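Local coordinates for putative periplasmic protein (Bacteroides vulgatus ATCC 8482, PDB 3DUE) that is of unknown function but, as a probably periplasmic protein of a PepSY-like family named for likeness to beta-lactamase inhibitors, may act as an inhibitor, at residues A[41-46]-A[53-58]. Sequence-based numbering, arbitrary orientation.
Sequences DKSYDV and KLEFDK
Tyr44 and Phe56 face each other as a hydrogen-bonded antiparallel pair, with Tyr44 N donating to Phe56 O at 2.9 Å and Phe56 N donating back to Tyr44 O. Val46 and Leu54 repeat this two-bond exchange two residues further along, where the Val46 N to Leu54 O bond is nearly straight (170° at the hydrogen). Between these pairs, Asp45 and Glu55 form a non-hydrogen-bonded one, and there the CA hydrogens do the approaching: Glu55 CA lies 3.2 Å from Tyr44 O, and Asp45 CA points similarly at Leu54 O.

The ladder illustrates how a beta hairpin in an antiparallel sheet sorts its side chains. Strands 41-48 and 53-56 are consecutive in chain and sheet, flanked by strands 30-38 and 62-66, and alternation gives them one apolar and one polar face. On the apolar face, which packs partly against helix 15-24, Val46 CG2 meets the edge of the Phe56 ring at CE2, 4.4 Å away, while Leu54 reaches Ile21 and Phe56 touches Ala17. The Tyr44 ring leans toward the 57-58 turn, its CD2 edge 3.4 Å from Asp57 O in the ring plane; a water links its OH to Lys58 O.

The polar face carries charge. Lys53, bent at its last torsion (chi4 -51°), brings NZ to the anti side of Asp45 OD2 in a 3.2 Å salt bridge. Asp45 and Glu55 lie side by side, carboxylate planes 51° apart, with OD2 3.8 Å from Glu55 OE2, a repulsion that the ammonium probably eases. One water accepts a hydrogen bond from Ser43 OG and donates to Glu55 OE2, while Glu55 OE1 is held by Thr63 OG1.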
loop_
_atom_site.group_PDB
_atom_site.type_symbol
_atom_site.label_atom_id
_atom_site.label_comp_id
_atom_site.label_asym_id
_atom_site.label_seq_id
_atom_site.Cartn_x
_atom_site.Cartn_y
_atom_site.Cartn_z
ATOM N N ASP A 41 13.637 9.868 8.336
ATOM C CA ASP A 41 12.349 9.183 8.200
ATOM C C ASP A 41 12.533 7.681 8.065
ATOM O O ASP A 41 13.289 7.206 7.221
ATOM C CB ASP A 41 11.560 9.732 7.018
ATOM C CG ASP A 41 11.022 11.120 7.283
ATOM O OD1 ASP A 41 10.502 11.378 8.398
ATOM O OD2 ASP A 41 11.130 11.981 6.385
ATOM N N LYS A 42 11.870 6.914 8.919
ATOM C CA LYS A 42 12.013 5.481 8.839
ATOM C C LYS A 42 10.791 4.976 8.165
ATOM O O LYS A 42 9.716 5.613 8.236
ATOM C CB LYS A 42 12.151 4.842 10.216
ATOM C CG LYS A 42 13.451 5.148 10.931
ATOM C CD LYS A 42 13.379 4.650 12.371
ATOM C CE LYS A 42 14.511 5.209 13.203
ATOM N NZ LYS A 42 14.322 5.074 14.690
ATOM N N SER A 43 10.973 3.872 7.444
ATOM C CA SER A 43 9.892 3.167 6.803
ATOM C C SER A 43 10.156 1.665 6.950
ATOM O O SER A 43 11.283 1.239 7.206
ATOM C CB SER A 43 9.699 3.571 5.359
ATOM O OG SER A 43 10.849 3.300 4.591
ATOM N N TYR A 44 9.093 0.890 6.792
ATOM C CA TYR A 44 9.138 -0.547 6.948
ATOM C C TYR A 44 8.554 -1.178 5.685
ATOM O O TYR A 44 7.611 -0.621 5.137
ATOM C CB TYR A 44 8.286 -0.922 8.166
ATOM C CG TYR A 44 8.810 -0.328 9.438
ATOM C CD1 TYR A 44 9.791 -0.989 10.172
ATOM C CD2 TYR A 44 8.337 0.897 9.913
ATOM C CE1 TYR A 44 10.285 -0.450 11.301
ATOM C CE2 TYR A 44 8.814 1.443 11.074
ATOM C CZ TYR A 44 9.807 0.766 11.758
ATOM O OH TYR A 44 10.304 1.253 12.940
ATOM N N ASP A 45 9.147 -2.263 5.211
ATOM C CA ASP A 45 8.649 -2.966 4.010
ATOM C C ASP A 45 8.492 -4.429 4.323
ATOM O O ASP A 45 9.313 -4.984 5.058
ATOM C CB ASP A 45 9.557 -2.767 2.811
ATOM C CG ASP A 45 9.684 -1.280 2.419
ATOM O OD1 ASP A 45 10.529 -0.597 2.999
ATOM O OD2 ASP A 45 8.939 -0.809 1.514
ATOM N N VAL A 46 7.382 -5.007 3.856
ATOM C CA VAL A 46 7.065 -6.417 4.030
ATOM C C VAL A 46 6.636 -6.997 2.684
ATOM O O VAL A 46 5.830 -6.376 1.974
ATOM C CB VAL A 46 5.933 -6.618 5.051
ATOM C CG1 VAL A 46 5.528 -8.068 5.127
ATOM C CG2 VAL A 46 6.405 -6.148 6.402
ATOM N N LYS A 53 3.236 -6.860 -1.569
ATOM C CA LYS A 53 4.145 -6.029 -0.779
ATOM C C LYS A 53 3.461 -4.869 -0.108
ATOM O O LYS A 53 2.586 -4.232 -0.699
ATOM C CB LYS A 53 5.286 -5.518 -1.699
ATOM C CG LYS A 53 6.049 -4.288 -1.195
ATOM C CD LYS A 53 7.221 -3.955 -2.048
ATOM C CE LYS A 53 8.095 -2.775 -1.457
ATOM N NZ LYS A 53 7.338 -1.581 -1.101
ATOM N N LEU A 54 3.891 -4.600 1.127
ATOM C CA LEU A 54 3.402 -3.492 1.951
ATOM C C LEU A 54 4.612 -2.622 2.337
ATOM O O LEU A 54 5.703 -3.164 2.578
ATOM C CB LEU A 54 2.798 -4.025 3.235
ATOM C CG LEU A 54 1.719 -5.080 3.050
ATOM C CD1 LEU A 54 1.175 -5.507 4.365
ATOM C CD2 LEU A 54 0.616 -4.494 2.121
ATOM N N GLU A 55 4.393 -1.310 2.388
ATOM C CA GLU A 55 5.314 -0.338 2.967
ATOM C C GLU A 55 4.503 0.472 3.996
ATOM O O GLU A 55 3.352 0.854 3.758
ATOM C CB GLU A 55 5.845 0.648 1.946
ATOM C CG GLU A 55 6.908 1.616 2.468
ATOM C CD GLU A 55 7.199 2.727 1.490
ATOM O OE1 GLU A 55 6.218 3.406 1.026
ATOM O OE2 GLU A 55 8.413 2.939 1.209
ATOM N N PHE A 56 5.157 0.797 5.101
ATOM C CA PHE A 56 4.568 1.542 6.200
ATOM C C PHE A 56 5.477 2.666 6.580
ATOM O O PHE A 56 6.691 2.546 6.397
ATOM C CB PHE A 56 4.444 0.662 7.436
ATOM C CG PHE A 56 3.615 -0.594 7.243
ATOM C CD1 PHE A 56 2.250 -0.545 7.405
ATOM C CD2 PHE A 56 4.222 -1.831 6.947
ATOM C CE1 PHE A 56 1.486 -1.652 7.279
ATOM C CE2 PHE A 56 3.473 -2.947 6.792
ATOM C CZ PHE A 56 2.085 -2.875 6.987
ATOM N N ASP A 57 4.908 3.732 7.139
ATOM C CA ASP A 57 5.690 4.876 7.575
ATOM C C ASP A 57 6.269 4.568 8.941
ATOM O O ASP A 57 6.111 3.445 9.437
ATOM C CB ASP A 57 4.881 6.185 7.530
ATOM C CG ASP A 57 3.746 6.253 8.564
ATOM O OD1 ASP A 57 3.637 5.421 9.482
ATOM O OD2 ASP A 57 2.952 7.195 8.439
ATOM N N LYS A 58 6.926 5.555 9.546
ATOM C CA LYS A 58 7.615 5.375 10.841
ATOM C C LYS A 58 6.692 4.998 12.011
ATOM O O LYS A 58 7.171 4.500 13.044
ATOM C CB LYS A 58 8.383 6.637 11.214
ATOM C CG LYS A 58 7.511 7.838 11.509
ATOM C CD LYS A 58 8.334 9.090 11.713
ATOM C CE LYS A 58 7.423 10.278 12.034
ATOM N NZ LYS A 58 8.185 11.521 12.437
HETATM O O HOH W 1 10.423 1.755 2.513
HETATM O O HOH W 2 9.641 3.908 13.492
HETATM O O HOH W 3 8.499 0.550 -0.924
#